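Local structure of acyltransferase (Actinoplanes teichomyceticus, 4Q38) at residues A[177-180]-A[181-185]; A[136-139]-A[140-143]; A[310-313]-A[314-317]. The protein acts as an N-acyltransferase that moves long aliphatic acyl groups from acyl-CoA to glycopeptide antibiotics of the teicoplanin type. All coordinates share one frame; numbering follows the deposited sequence.

Overall arrangement
Along the chain the order is interaction 2 on helix 125-143, interaction 1 on helix 177-184, then interaction 3 at the start of helix 313-323. The first two belong to the N-acyltransferase N-terminal domain, and their centres are about 14 Å apart. Interaction 3 lies in the GNAT-like C-terminal domain, its centre about 31 Å from that of interaction 1 and about 42 Å from that of interaction 2. Interaction 1 meets the decanoylated sugar near the middle of the chain, interaction 3 holds the adenosine end of coenzyme A, and interaction 2 packs against the end of helix 177-184, with Val-137 on the backbone of His-183 and Leu-184.

Interaction 1: residues A[177-180]-A[181-185]; sequences QWWT and TYHLR. With TEC (2-amino-6-O-decanoyl-2-deoxy-beta-D-glucopyranose), chain E.
Trp-179 lies within helix 177-184 among Tyr-182, His-183 and the bound glucosamine, and its atoms can be followed outward. CB sits over the centre of the Trp-178 ring, and CG then leaves anti to the backbone N (chi1 -179°). CG and CD2 face sugar C2. At CD1 and NE1 one face of the indole meets His-183, whose CE1 lies 3.4 Å from Trp-179 NE1. The two rings form an edge-to-face pair with planes at 90°, the imidazole edge directed at the indole face. On the opposite indole face lies TEC O3, 3.2 Å from Trp-179 NE1, and CZ2 faces sugar C4. Farther out, CE3 comes within 3.6 Å of Tyr-182 CD1, while CZ3 stands over the centre of the tyrosine ring; here the planes are inclined by 39°, an oblique meeting.

The backbone binds the same neighbours. Trp-179 O accepts from Tyr-182 N at 3.0 Å and receives a weak second bond from His-183 ND1 at 3.3 Å, at the imidazole edge. His-183 NE2 bonds to Gln-157, so the histidine is held at both nitrogens. One residue earlier, Trp-178 O receives Thr-181 OG1 at 2.7 Å, and Arg-185 grips Thr-181 side-on, NE bonding to O and NH2 to OG1.

Trp-178 meets the sugar differently: TEC O1 lies 2.9 Å from CZ2, at the ring edge. Neighbouring aromatic groups probably restrict rotation of the Trp-179 ring. Sugar C2, C4 and O3 lie along one face of it, consistent with recognition by van der Waals and perhaps CH-pi-like contact.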
ATOM      1  N   GLN A 177      -3.030   4.260   4.001  1.00 25.52           N
ATOM      2  CA  GLN A 177      -3.052   5.402   3.086  1.00 26.27           C
ATOM      3  C   GLN A 177      -1.677   5.855   2.576  1.00 25.41           C
ATOM      4  O   GLN A 177      -1.599   6.437   1.502  1.00 24.57           O
ATOM      5  CB  GLN A 177      -3.814   6.603   3.674  1.00 25.70           C
ATOM      6  CG  GLN A 177      -3.205   7.226   4.927  1.00 26.53           C
ATOM      7  CD  GLN A 177      -3.587   6.504   6.205  1.00 26.18           C
ATOM      8  OE1 GLN A 177      -4.185   5.430   6.173  1.00 26.40           O
ATOM      9  NE2 GLN A 177      -3.250   7.097   7.337  1.00 27.10           N
ATOM     10  N   TRP A 178      -0.613   5.611   3.345  1.00 25.41           N
ATOM     11  CA  TRP A 178       0.733   5.946   2.864  1.00 26.09           C
ATOM     12  C   TRP A 178       1.043   5.145   1.626  1.00 24.52           C
ATOM     13  O   TRP A 178       1.618   5.663   0.673  1.00 25.00           O
ATOM     14  CB  TRP A 178       1.801   5.747   3.946  1.00 27.25           C
ATOM     15  CG  TRP A 178       2.161   4.310   4.221  1.00 29.10           C
ATOM     16  CD1 TRP A 178       1.627   3.462   5.195  1.00 30.11           C
ATOM     17  CD2 TRP A 178       3.156   3.490   3.505  1.00 29.75           C
ATOM     18  NE1 TRP A 178       2.215   2.216   5.134  1.00 31.93           N
ATOM     19  CE2 TRP A 178       3.141   2.170   4.146  1.00 31.44           C
ATOM     20  CE3 TRP A 178       4.034   3.719   2.441  1.00 32.59           C
ATOM     21  CZ2 TRP A 178       3.967   1.137   3.719  1.00 33.17           C
ATOM     22  CZ3 TRP A 178       4.868   2.672   2.022  1.00 33.25           C
ATOM     23  CH2 TRP A 178       4.830   1.411   2.646  1.00 33.37           C
ATOM     24  N   TRP A 179       0.627   3.880   1.631  1.00 23.44           N
ATOM     25  CA  TRP A 179       0.892   2.962   0.521  1.00 23.36           C
ATOM     26  C   TRP A 179       0.044   3.252  -0.688  1.00 22.68           C
ATOM     27  O   TRP A 179       0.543   3.212  -1.817  1.00 20.77           O
ATOM     28  CB  TRP A 179       0.756   1.512   0.979  1.00 22.38           C
ATOM     29  CG  TRP A 179       1.029   0.488  -0.089  1.00 22.89           C
ATOM     30  CD1 TRP A 179       0.181  -0.526  -0.530  1.00 23.25           C
ATOM     31  CD2 TRP A 179       2.250   0.338  -0.887  1.00 23.43           C
ATOM     32  NE1 TRP A 179       0.772  -1.263  -1.520  1.00 23.46           N
ATOM     33  CE2 TRP A 179       2.014  -0.803  -1.782  1.00 23.88           C
ATOM     34  CE3 TRP A 179       3.470   1.014  -0.953  1.00 24.75           C
ATOM     35  CZ2 TRP A 179       2.973  -1.237  -2.694  1.00 24.18           C
ATOM     36  CZ3 TRP A 179       4.429   0.567  -1.882  1.00 25.98           C
ATOM     37  CH2 TRP A 179       4.181  -0.532  -2.729  1.00 24.44           C
ATOM     38  N   THR A 180      -1.235   3.569  -0.482  1.00 22.12           N
ATOM     39  CA  THR A 180      -2.097   3.912  -1.630  1.00 22.52           C
ATOM     40  C   THR A 180      -1.697   5.215  -2.339  1.00 22.27           C
ATOM     41  O   THR A 180      -2.156   5.446  -3.449  1.00 21.86           O
ATOM     42  CB  THR A 180      -3.610   3.931  -1.294  1.00 22.63           C
ATOM     43  OG1 THR A 180      -3.821   4.740  -0.146  1.00 23.00           O
ATOM     44  CG2 THR A 180      -4.135   2.504  -1.010  1.00 22.95           C
ATOM     45  N   THR A 181      -0.825   6.040  -1.741  1.00 22.75           N
ATOM     46  CA  THR A 181      -0.309   7.212  -2.471  1.00 22.44           C
ATOM     47  C   THR A 181       0.492   6.781  -3.693  1.00 22.78           C
ATOM     48  O   THR A 181       0.613   7.545  -4.643  1.00 22.18           O
ATOM     49  CB  THR A 181       0.596   8.175  -1.633  1.00 22.82           C
ATOM     50  OG1 THR A 181       1.817   7.523  -1.255  1.00 24.22           O
ATOM     51  CG2 THR A 181      -0.116   8.715  -0.396  1.00 22.94           C
ATOM     52  N   TYR A 182       1.058   5.571  -3.652  1.00 22.35           N
ATOM     53  CA  TYR A 182       1.790   5.040  -4.807  1.00 22.93           C
ATOM     54  C   TYR A 182       0.830   4.762  -5.959  1.00 22.29           C
ATOM     55  O   TYR A 182       1.065   5.199  -7.092  1.00 21.54           O
ATOM     56  CB  TYR A 182       2.553   3.762  -4.449  1.00 23.31           C
ATOM     57  CG  TYR A 182       3.844   3.974  -3.681  1.00 24.93           C
ATOM     58  CD1 TYR A 182       3.829   4.337  -2.329  1.00 24.92           C
ATOM     59  CD2 TYR A 182       5.089   3.767  -4.294  1.00 26.80           C
ATOM     60  CE1 TYR A 182       5.015   4.517  -1.619  1.00 27.33           C
ATOM     61  CE2 TYR A 182       6.278   3.940  -3.588  1.00 28.07           C
ATOM     62  CZ  TYR A 182       6.232   4.317  -2.255  1.00 28.89           C
ATOM     63  OH  TYR A 182       7.399   4.487  -1.549  1.00 31.51           O
ATOM     64  N   HIS A 183      -0.256   4.039  -5.671  1.00 22.05           N
ATOM     65  CA  HIS A 183      -1.238   3.732  -6.705  1.00 22.03           C
ATOM     66  C   HIS A 183      -1.819   5.006  -7.251  1.00 21.44           C
ATOM     67  O   HIS A 183      -1.949   5.162  -8.464  1.00 22.47           O
ATOM     68  CB  HIS A 183      -2.381   2.869  -6.164  1.00 21.98           C
ATOM     69  CG  HIS A 183      -1.938   1.698  -5.322  1.00 21.50           C
ATOM     70  ND1 HIS A 183      -1.215   1.843  -4.200  1.00 21.30           N
ATOM     71  CD2 HIS A 183      -2.177   0.333  -5.461  1.00 21.11           C
ATOM     72  CE1 HIS A 183      -0.988   0.639  -3.647  1.00 20.68           C
ATOM     73  NE2 HIS A 183      -1.591  -0.287  -4.409  1.00 21.49           N
ATOM     74  N   LEU A 184      -2.174   5.922  -6.353  1.00 22.06           N
ATOM     75  CA  LEU A 184      -2.867   7.172  -6.723  1.00 23.02           C
ATOM     76  C   LEU A 184      -1.990   8.207  -7.437  1.00 23.99           C
ATOM     77  O   LEU A 184      -2.504   9.109  -8.106  1.00 24.73           O
ATOM     78  CB  LEU A 184      -3.528   7.806  -5.484  1.00 22.90           C
ATOM     79  CG  LEU A 184      -4.700   7.011  -4.874  1.00 22.76           C
ATOM     80  CD1 LEU A 184      -5.183   7.645  -3.573  1.00 22.75           C
ATOM     81  CD2 LEU A 184      -5.839   6.857  -5.855  1.00 22.29           C
ATOM     82  N   ARG A 185      -0.676   8.080  -7.301  1.00 23.69           N
ATOM     83  CA  ARG A 185       0.223   8.929  -8.076  1.00 23.48           C
ATOM     84  C   ARG A 185       0.627   8.305  -9.401  1.00 23.15           C
ATOM     85  O   ARG A 185       1.408   8.884 -10.147  1.00 22.06           O
ATOM     86  CB  ARG A 185       1.461   9.284  -7.263  1.00 23.63           C
ATOM     87  CG  ARG A 185       1.201  10.339  -6.203  1.00 24.20           C
ATOM     88  CD  ARG A 185       2.452  10.569  -5.384  1.00 24.03           C
ATOM     89  NE  ARG A 185       2.777   9.440  -4.501  1.00 24.71           N
ATOM     90  CZ  ARG A 185       3.989   9.206  -4.007  1.00 26.03           C
ATOM     91  NH1 ARG A 185       5.024   9.973  -4.370  1.00 26.92           N
ATOM     92  NH2 ARG A 185       4.186   8.182  -3.179  1.00 25.28           N
TER
HETATM   93  CAV TEC E 404      11.265 -14.347  -2.923  1.00 38.94           C
HETATM   94  CAU TEC E 404      10.321 -13.584  -3.825  1.00 40.19           C
HETATM   95  CAT TEC E 404      10.814 -12.197  -4.148  1.00 40.56           C
HETATM   96  CAS TEC E 404      11.352 -11.494  -2.933  1.00 38.15           C
HETATM   97  CAR TEC E 404      11.270 -10.011  -3.139  1.00 36.83           C
HETATM   98  CAQ TEC E 404      10.190  -9.499  -2.259  1.00 36.37           C
HETATM   99  CAP TEC E 404      10.007  -8.024  -2.342  1.00 34.63           C
HETATM  100  CAO TEC E 404       8.661  -7.743  -1.764  1.00 35.20           C
HETATM  101  CAN TEC E 404       8.593  -6.387  -1.183  1.00 36.41           C
HETATM  102  CAM TEC E 404       7.177  -6.000  -0.846  1.00 40.59           C
HETATM  103  OAW TEC E 404       6.244  -6.703  -1.148  1.00 37.84           O
HETATM  104  O6  TEC E 404       7.093  -4.895  -0.083  1.00 45.70           O
HETATM  105  C6  TEC E 404       6.230  -3.834  -0.439  1.00 47.37           C
HETATM  106  C5  TEC E 404       5.098  -3.629   0.598  1.00 53.25           C
HETATM  107  O5  TEC E 404       4.966  -2.295   0.988  1.00 55.40           O
HETATM  108  C1  TEC E 404       4.208  -2.482   2.215  0.50 56.48           C
HETATM  109  O1  TEC E 404       4.379  -1.645   3.197  0.50 57.27           O
HETATM  110  C2  TEC E 404       2.757  -2.561   1.832  1.00 57.97           C
HETATM  111  N2  TEC E 404       1.982  -2.738   3.049  1.00 60.57           N
HETATM  112  C3  TEC E 404       2.730  -3.813   1.090  1.00 55.68           C
HETATM  113  O3  TEC E 404       1.552  -3.670   0.506  1.00 60.90           O
HETATM  114  C4  TEC E 404       3.780  -3.966   0.021  1.00 52.63           C
HETATM  115  O4  TEC E 404       3.848  -5.223  -0.303  1.00 46.82           O

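Interaction 2: residues A[136-139]-A[140-143]; sequences AVRR and FHAE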
ATOM      1  N   ALA A 136      -8.548  11.469 -11.359  1.00 25.40           N
ATOM      2  CA  ALA A 136      -7.228  12.043 -11.632  1.00 26.61           C
ATOM      3  C   ALA A 136      -6.187  10.988 -12.050  1.00 26.18           C
ATOM      4  O   ALA A 136      -5.493  11.154 -13.061  1.00 25.83           O
ATOM      5  CB  ALA A 136      -6.729  12.822 -10.422  1.00 25.17           C
ATOM      6  N   VAL A 137      -6.070   9.899 -11.291  1.00 26.28           N
ATOM      7  CA  VAL A 137      -5.049   8.896 -11.644  1.00 26.18           C
ATOM      8  C   VAL A 137      -5.411   8.178 -12.943  1.00 26.72           C
ATOM      9  O   VAL A 137      -4.529   7.849 -13.730  1.00 27.13           O
ATOM     10  CB  VAL A 137      -4.698   7.920 -10.484  1.00 26.27           C
ATOM     11  CG1 VAL A 137      -5.853   6.961 -10.171  1.00 26.99           C
ATOM     12  CG2 VAL A 137      -3.412   7.156 -10.802  1.00 24.47           C
ATOM     13  N   ARG A 138      -6.704   7.958 -13.186  1.00 28.42           N
ATOM     14  CA  ARG A 138      -7.139   7.322 -14.434  1.00 28.96           C
ATOM     15  C   ARG A 138      -6.813   8.206 -15.650  1.00 29.44           C
ATOM     16  O   ARG A 138      -6.473   7.691 -16.723  1.00 29.73           O
ATOM     17  CB  ARG A 138      -8.638   6.965 -14.400  1.00 31.67           C
ATOM     18  CG  ARG A 138      -9.010   5.806 -13.475  1.00 31.41           C
ATOM     19  CD  ARG A 138      -8.415   4.486 -13.942  1.00 32.93           C
ATOM     20  NE  ARG A 138      -8.972   4.044 -15.225  1.00 34.95           N
ATOM     21  CZ  ARG A 138      -8.266   3.480 -16.206  1.00 35.60           C
ATOM     22  NH1 ARG A 138      -6.945   3.292 -16.089  1.00 34.14           N
ATOM     23  NH2 ARG A 138      -8.879   3.116 -17.325  1.00 36.06           N
ATOM     24  N   ARG A 139      -6.906   9.525 -15.477  1.00 30.44           N
ATOM     25  CA  ARG A 139      -6.505  10.465 -16.537  1.00 31.01           C
ATOM     26  C   ARG A 139      -5.005  10.367 -16.793  1.00 29.48           C
ATOM     27  O   ARG A 139      -4.566  10.388 -17.942  1.00 28.79           O
ATOM     28  CB  ARG A 139      -6.886  11.907 -16.192  1.00 32.62           C
ATOM     29  CG  ARG A 139      -8.380  12.192 -16.271  1.00 35.30           C
ATOM     30  CD  ARG A 139      -8.681  13.686 -16.270  1.00 36.65           C
ATOM     31  NE  ARG A 139      -8.348  14.351 -15.001  1.00 38.80           N
ATOM     32  CZ  ARG A 139      -9.145  14.395 -13.928  1.00 39.21           C
ATOM     33  NH1 ARG A 139     -10.334  13.800 -13.936  1.00 39.03           N
ATOM     34  NH2 ARG A 139      -8.747  15.030 -12.834  1.00 39.44           N
ATOM     35  N   PHE A 140      -4.228  10.252 -15.717  1.00 28.17           N
ATOM     36  CA  PHE A 140      -2.783  10.056 -15.831  1.00 28.24           C
ATOM     37  C   PHE A 140      -2.452   8.751 -16.558  1.00 27.38           C
ATOM     38  O   PHE A 140      -1.611   8.757 -17.464  1.00 27.06           O
ATOM     39  CB  PHE A 140      -2.091  10.133 -14.457  1.00 28.08           C
ATOM     40  CG  PHE A 140      -0.591  10.010 -14.526  1.00 29.05           C
ATOM     41  CD1 PHE A 140       0.192  11.053 -15.035  1.00 29.04           C
ATOM     42  CD2 PHE A 140       0.045   8.856 -14.070  1.00 28.53           C
ATOM     43  CE1 PHE A 140       1.579  10.936 -15.093  1.00 29.44           C
ATOM     44  CE2 PHE A 140       1.428   8.736 -14.122  1.00 28.67           C
ATOM     45  CZ  PHE A 140       2.195   9.778 -14.638  1.00 29.42           C
ATOM     46  N   HIS A 141      -3.113   7.646 -16.175  1.00 26.45           N
ATOM     47  CA  HIS A 141      -2.977   6.362 -16.892  1.00 26.39           C
ATOM     48  C   HIS A 141      -3.206   6.515 -18.380  1.00 26.30           C
ATOM     49  O   HIS A 141      -2.423   6.014 -19.211  1.00 25.78           O
ATOM     50  CB  HIS A 141      -3.942   5.292 -16.347  1.00 25.74           C
ATOM     51  CG  HIS A 141      -3.623   4.813 -14.944  1.00 25.72           C
ATOM     52  ND1 HIS A 141      -4.529   4.169 -14.177  1.00 25.67           N
ATOM     53  CD2 HIS A 141      -2.461   4.923 -14.172  1.00 25.19           C
ATOM     54  CE1 HIS A 141      -3.975   3.860 -12.985  1.00 25.06           C
ATOM     55  NE2 HIS A 141      -2.711   4.329 -12.977  1.00 24.33           N
ATOM     56  N   ALA A 142      -4.289   7.202 -18.729  1.00 27.60           N
ATOM     57  CA  ALA A 142      -4.623   7.462 -20.138  1.00 29.24           C
ATOM     58  C   ALA A 142      -3.540   8.270 -20.861  1.00 30.89           C
ATOM     59  O   ALA A 142      -3.154   7.938 -21.986  1.00 31.62           O
ATOM     60  CB  ALA A 142      -5.976   8.158 -20.245  1.00 28.15           C
ATOM     61  N   GLU A 143      -3.055   9.330 -20.215  1.00 31.68           N
ATOM     62  CA  GLU A 143      -2.004  10.177 -20.790  1.00 33.91           C
ATOM     63  C   GLU A 143      -0.713   9.390 -21.040  1.00 32.80           C
ATOM     64  O   GLU A 143       0.004   9.643 -22.012  1.00 31.93           O
ATOM     65  CB  GLU A 143      -1.727  11.382 -19.883  1.00 35.72           C
ATOM     66  CG  GLU A 143      -2.854  12.407 -19.841  1.00 39.59           C
ATOM     67  CD  GLU A 143      -2.765  13.348 -18.647  1.00 43.97           C
ATOM     68  OE1 GLU A 143      -3.654  14.219 -18.511  1.00 46.01           O
ATOM     69  OE2 GLU A 143      -1.818  13.218 -17.838  1.00 45.21           O
TER
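Ala-136 O accepts Phe-140 N at 3.1 Å, the first of four successive i to i+4 bonds that mark this stretch as regular alpha helix, the last turns of helix 125-143.

Next comes Val-137, whose O receives His-141 N at 2.8 Å. The same carbonyl oxygen stands 3.4 Å from His-141 CG, over one face of the imidazole. Val-137 CG2 lies on the same side of the ring as the carbonyl oxygen but farther along it, 3.6 Å from His-141 NE2, so backbone and methyl of one residue both border the histidine.

Arg-138 supplies the side-chain bond. Its chain folds back at chi2 and chi3 (both -66°), which returns the guanidinium to the following turn, where NH1 donates to His-141 ND1 at 3.2 Å with an N-H...N angle of 150°. The acceptor lies in the guanidinium plane and the donor in the ring plane, although the two planes are inclined by 54°. Because ND1 accepts here, a proton on NE2 would be consistent with a neutral imidazole. The other terminal nitrogen, NH2, forms a salt bridge with Asp-148, and Trp-152 adds a cation-pi contact; Arg-138 thereby joins this helix to helix 148-155 and its start.

Arg-139, on the exposed side, lays its guanidinium over Ala-136 CA. Its charged atoms do not touch the carboxylate of Glu-143, despite the opposite charges. The link between these two residues is made by the backbone, where Glu-143 N donates to Arg-139 O at 2.9 Å. Glu-143 CG lies only 3.3 Å from Arg-139 O.

Interaction 3: residues A[310-313]-A[314-317]; sequences QRSS and LERA. With COA (coenzyme A), chain D.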
ATOM      1  N   GLN A 310      -1.406 -21.739  13.715  1.00 47.71           N
ATOM      2  CA  GLN A 310      -0.229 -22.570  13.466  1.00 49.11           C
ATOM      3  C   GLN A 310      -0.521 -23.589  12.374  1.00 47.93           C
ATOM      4  O   GLN A 310       0.032 -24.692  12.374  1.00 50.00           O
ATOM      5  CB  GLN A 310       0.217 -23.280  14.753  1.00 48.49           C
ATOM      6  CG  GLN A 310       0.646 -22.350  15.875  1.00 48.53           C
ATOM      7  CD  GLN A 310       2.049 -21.796  15.683  1.00 51.66           C
ATOM      8  OE1 GLN A 310       3.035 -22.424  16.072  1.00 49.84           O
ATOM      9  NE2 GLN A 310       2.143 -20.604  15.098  1.00 50.16           N
ATOM     10  N   ARG A 311      -1.391 -23.209  11.443  1.00 47.46           N
ATOM     11  CA  ARG A 311      -1.828 -24.096  10.366  1.00 48.66           C
ATOM     12  C   ARG A 311      -0.767 -24.351   9.286  1.00 47.85           C
ATOM     13  O   ARG A 311      -0.647 -25.477   8.795  1.00 47.46           O
ATOM     14  CB  ARG A 311      -3.117 -23.568   9.727  1.00 53.25           C
ATOM     15  CG  ARG A 311      -4.328 -23.554  10.657  1.00 58.19           C
ATOM     16  CD  ARG A 311      -5.444 -22.665  10.121  1.00 61.97           C
ATOM     17  NE  ARG A 311      -5.150 -21.238  10.290  1.00 65.36           N
ATOM     18  CZ  ARG A 311      -4.637 -20.445   9.349  1.00 65.04           C
ATOM     19  NH1 ARG A 311      -4.354 -20.921   8.141  1.00 67.14           N
ATOM     20  NH2 ARG A 311      -4.408 -19.164   9.615  1.00 62.40           N
ATOM     21  N   SER A 312      -0.014 -23.316   8.910  1.00 42.55           N
ATOM     22  CA  SER A 312       0.977 -23.437   7.831  1.00 41.01           C
ATOM     23  C   SER A 312       2.397 -23.564   8.374  1.00 38.30           C
ATOM     24  O   SER A 312       2.670 -23.170   9.512  1.00 38.84           O
ATOM     25  CB  SER A 312       0.897 -22.230   6.885  1.00 40.10           C
ATOM     26  OG  SER A 312       1.503 -21.085   7.472  1.00 37.78           O
ATOM     27  N   SER A 313       3.307 -24.082   7.550  1.00 39.47           N
ATOM     28  CA  SER A 313       4.706 -24.214   7.960  1.00 39.82           C
ATOM     29  C   SER A 313       5.349 -22.865   8.318  1.00 39.15           C
ATOM     30  O   SER A 313       6.150 -22.790   9.246  1.00 38.83           O
ATOM     31  CB  SER A 313       5.542 -25.003   6.935  1.00 39.53           C
ATOM     32  OG  SER A 313       5.582 -24.379   5.665  1.00 41.89           O
ATOM     33  N   LEU A 314       4.968 -21.803   7.610  1.00 36.53           N
ATOM     34  CA  LEU A 314       5.515 -20.473   7.884  1.00 34.57           C
ATOM     35  C   LEU A 314       5.001 -19.877   9.192  1.00 34.16           C
ATOM     36  O   LEU A 314       5.765 -19.258   9.937  1.00 32.68           O
ATOM     37  CB  LEU A 314       5.248 -19.522   6.710  1.00 33.90           C
ATOM     38  CG  LEU A 314       5.663 -18.052   6.833  1.00 33.87           C
ATOM     39  CD1 LEU A 314       7.152 -17.919   7.112  1.00 34.57           C
ATOM     40  CD2 LEU A 314       5.277 -17.333   5.556  1.00 33.14           C
ATOM     41  N   GLU A 315       3.707 -20.055   9.463  1.00 34.28           N
ATOM     42  CA  GLU A 315       3.122 -19.637  10.740  1.00 35.46           C
ATOM     43  C   GLU A 315       3.856 -20.295  11.912  1.00 36.14           C
ATOM     44  O   GLU A 315       4.188 -19.627  12.898  1.00 37.56           O
ATOM     45  CB  GLU A 315       1.627 -19.975  10.800  1.00 36.35           C
ATOM     46  CG  GLU A 315       0.745 -19.100   9.918  1.00 37.76           C
ATOM     47  CD  GLU A 315      -0.681 -19.618   9.794  1.00 40.70           C
ATOM     48  OE1 GLU A 315      -0.907 -20.841   9.952  1.00 40.67           O
ATOM     49  OE2 GLU A 315      -1.587 -18.800   9.527  1.00 40.87           O
ATOM     50  N   ARG A 316       4.115 -21.597  11.792  1.00 36.73           N
ATOM     51  CA  ARG A 316       4.853 -22.348  12.824  1.00 37.27           C
ATOM     52  C   ARG A 316       6.296 -21.856  12.913  1.00 36.70           C
ATOM     53  O   ARG A 316       6.841 -21.725  14.001  1.00 36.68           O
ATOM     54  CB  ARG A 316       4.796 -23.857  12.555  1.00 38.44           C
ATOM     55  CG  ARG A 316       3.384 -24.430  12.641  1.00 42.33           C
ATOM     56  CD  ARG A 316       3.324 -25.952  12.581  1.00 42.74           C
ATOM     57  NE  ARG A 316       3.764 -26.503  11.297  1.00 43.62           N
ATOM     58  CZ  ARG A 316       2.993 -26.670  10.223  1.00 45.74           C
ATOM     59  NH1 ARG A 316       1.712 -26.315  10.240  1.00 46.89           N
ATOM     60  NH2 ARG A 316       3.506 -27.199   9.119  1.00 44.84           N
ATOM     61  N   ALA A 317       6.889 -21.558  11.755  1.00 36.81           N
ATOM     62  CA  ALA A 317       8.252 -21.040  11.675  1.00 35.27           C
ATOM     63  C   ALA A 317       8.426 -19.708  12.389  1.00 35.45           C
ATOM     64  O   ALA A 317       9.325 -19.565  13.227  1.00 35.79           O
ATOM     65  CB  ALA A 317       8.686 -20.917  10.219  1.00 35.25           C
TER
HETATM   66  N1A COA D 403       0.649 -16.321   6.025  1.00 39.29           N
HETATM   67  C2A COA D 403       0.515 -17.595   6.443  1.00 40.33           C
HETATM   68  N3A COA D 403       1.054 -18.648   5.803  1.00 38.99           N
HETATM   69  C4A COA D 403       1.778 -18.461   4.669  1.00 37.87           C
HETATM   70  C5A COA D 403       1.966 -17.096   4.148  1.00 37.22           C
HETATM   71  C6A COA D 403       1.343 -15.990   4.911  1.00 37.57           C
HETATM   72  N6A COA D 403       1.463 -14.694   4.529  1.00 36.43           N
HETATM   73  N7A COA D 403       2.712 -17.216   3.035  1.00 36.95           N
HETATM   74  C8A COA D 403       2.981 -18.529   2.856  1.00 36.87           C
HETATM   75  N9A COA D 403       2.411 -19.271   3.825  1.00 37.40           N
HETATM   76  C1B COA D 403       2.497 -20.743   3.976  1.00 36.43           C
HETATM   77  C2B COA D 403       2.069 -21.510   2.738  1.00 36.71           C
HETATM   78  O2B COA D 403       0.666 -21.754   2.754  1.00 37.57           O
HETATM   79  C3B COA D 403       2.900 -22.771   2.852  1.00 36.08           C
HETATM   80  O3B COA D 403       2.316 -23.608   3.853  1.00 38.92           O
HETATM   81  P3B COA D 403       2.563 -25.206   3.947  1.00 39.08           P
HETATM   82  O7A COA D 403       1.747 -25.741   2.811  1.00 39.41           O
HETATM   83  O8A COA D 403       2.085 -25.516   5.340  1.00 39.93           O
HETATM   84  O9A COA D 403       4.052 -25.399   3.782  1.00 41.36           O
HETATM   85  C4B COA D 403       4.220 -22.244   3.405  1.00 35.19           C
HETATM   86  O4B COA D 403       3.867 -21.099   4.185  1.00 34.78           O
HETATM   87  C5B COA D 403       5.252 -21.873   2.336  1.00 32.34           C
HETATM   88  O5B COA D 403       4.742 -20.810   1.512  1.00 31.51           O
HETATM   89  P1A COA D 403       5.449 -20.345   0.150  1.00 29.12           P
HETATM   90  O1A COA D 403       5.166 -21.306  -0.972  1.00 28.40           O
HETATM   91  O2A COA D 403       6.878 -20.013   0.491  1.00 28.45           O
HETATM   92  O3A COA D 403       4.684 -18.945  -0.151  1.00 29.50           O
HETATM   93  P2A COA D 403       3.304 -18.778  -0.964  1.00 28.83           P
HETATM   94  O4A COA D 403       3.609 -18.658  -2.433  1.00 27.58           O
HETATM   95  O5A COA D 403       2.285 -19.798  -0.528  1.00 28.72           O
HETATM   96  O6A COA D 403       2.822 -17.353  -0.387  1.00 29.18           O
HETATM   97  CBP COA D 403       2.796 -14.895  -0.516  1.00 30.28           C
HETATM   98  CCP COA D 403       3.610 -16.181  -0.621  1.00 28.99           C
HETATM   99  CDP COA D 403       3.788 -13.763  -0.730  1.00 29.03           C
HETATM  100  CEP COA D 403       1.747 -14.896  -1.609  1.00 29.27           C
HETATM  101  CAP COA D 403       2.128 -14.789   0.876  1.00 29.57           C
HETATM  102  OAP COA D 403       3.116 -14.926   1.900  1.00 29.57           O
HETATM  103  C9P COA D 403       1.345 -13.520   1.159  1.00 29.54           C
HETATM  104  O9P COA D 403       0.239 -13.358   0.673  1.00 30.15           O
HETATM  105  N8P COA D 403       1.900 -12.625   1.983  1.00 29.07           N
HETATM  106  C7P COA D 403       1.334 -11.305   2.204  1.00 28.37           C
HETATM  107  C6P COA D 403       1.940 -10.281   1.245  1.00 29.01           C
HETATM  108  C5P COA D 403       3.424 -10.094   1.519  1.00 28.13           C
HETATM  109  O5P COA D 403       3.955 -10.628   2.487  1.00 26.79           O
HETATM  110  N4P COA D 403       4.093  -9.344   0.639  1.00 27.76           N
HETATM  111  C3P COA D 403       5.454  -8.876   0.885  1.00 29.20           C
HETATM  112  C2P COA D 403       5.518  -7.699   1.847  1.00 30.95           C
HETATM  113  S1P COA D 403       7.249  -7.181   2.102  1.00 35.24           S
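Ser-312 and Glu-315 meet beside the adenine of coenzyme A. Ser-312 OG, set between its backbone N and carbonyl carbon (chi1 76°), donates to COA N3A at 3.0 Å and accepts from Glu-315 N at 3.1 Å, a nearly straight bond of 166°. Ser-313 takes the 3'-phosphate with two groups: its N donates to COA O8A at 2.9 Å and its OG to COA O9A at 2.6 Å. Leu-314 lends apolar contact, CD2 lying 3.6 Å from COA C5A.

Glu-315, itself against the adenine at CG, positions Ser-312: its OE1 accepts Ser-312 N at 2.8 Å, approached on the anti side and out of the carboxylate plane. In the second shell, Arg-311 NH2 forms a salt bridge with Glu-315 OE2 at 2.8 Å; the planes stand 82° apart, and OE1 lies over the centre of the Arg-311 guanidinium face.

Farther out, Arg-316 NH1 reaches back to Gln-310 O at 3.2 Å in the guanidinium plane, with a weak bond to Arg-311 O beside it. The face of this guanidinium lies over the Ser-312 and Ser-313 backbone, near, but not bonded to, O8A, where its charge may offset part of the phosphate's.

Reciprocal bonds between Ser-312 and Glu-315 make a capping box at the N-terminus of helix 313-323, and this capped helix start forms part of the adenine and 3'-phosphate end of the coenzyme A site in the GNAT-like domain.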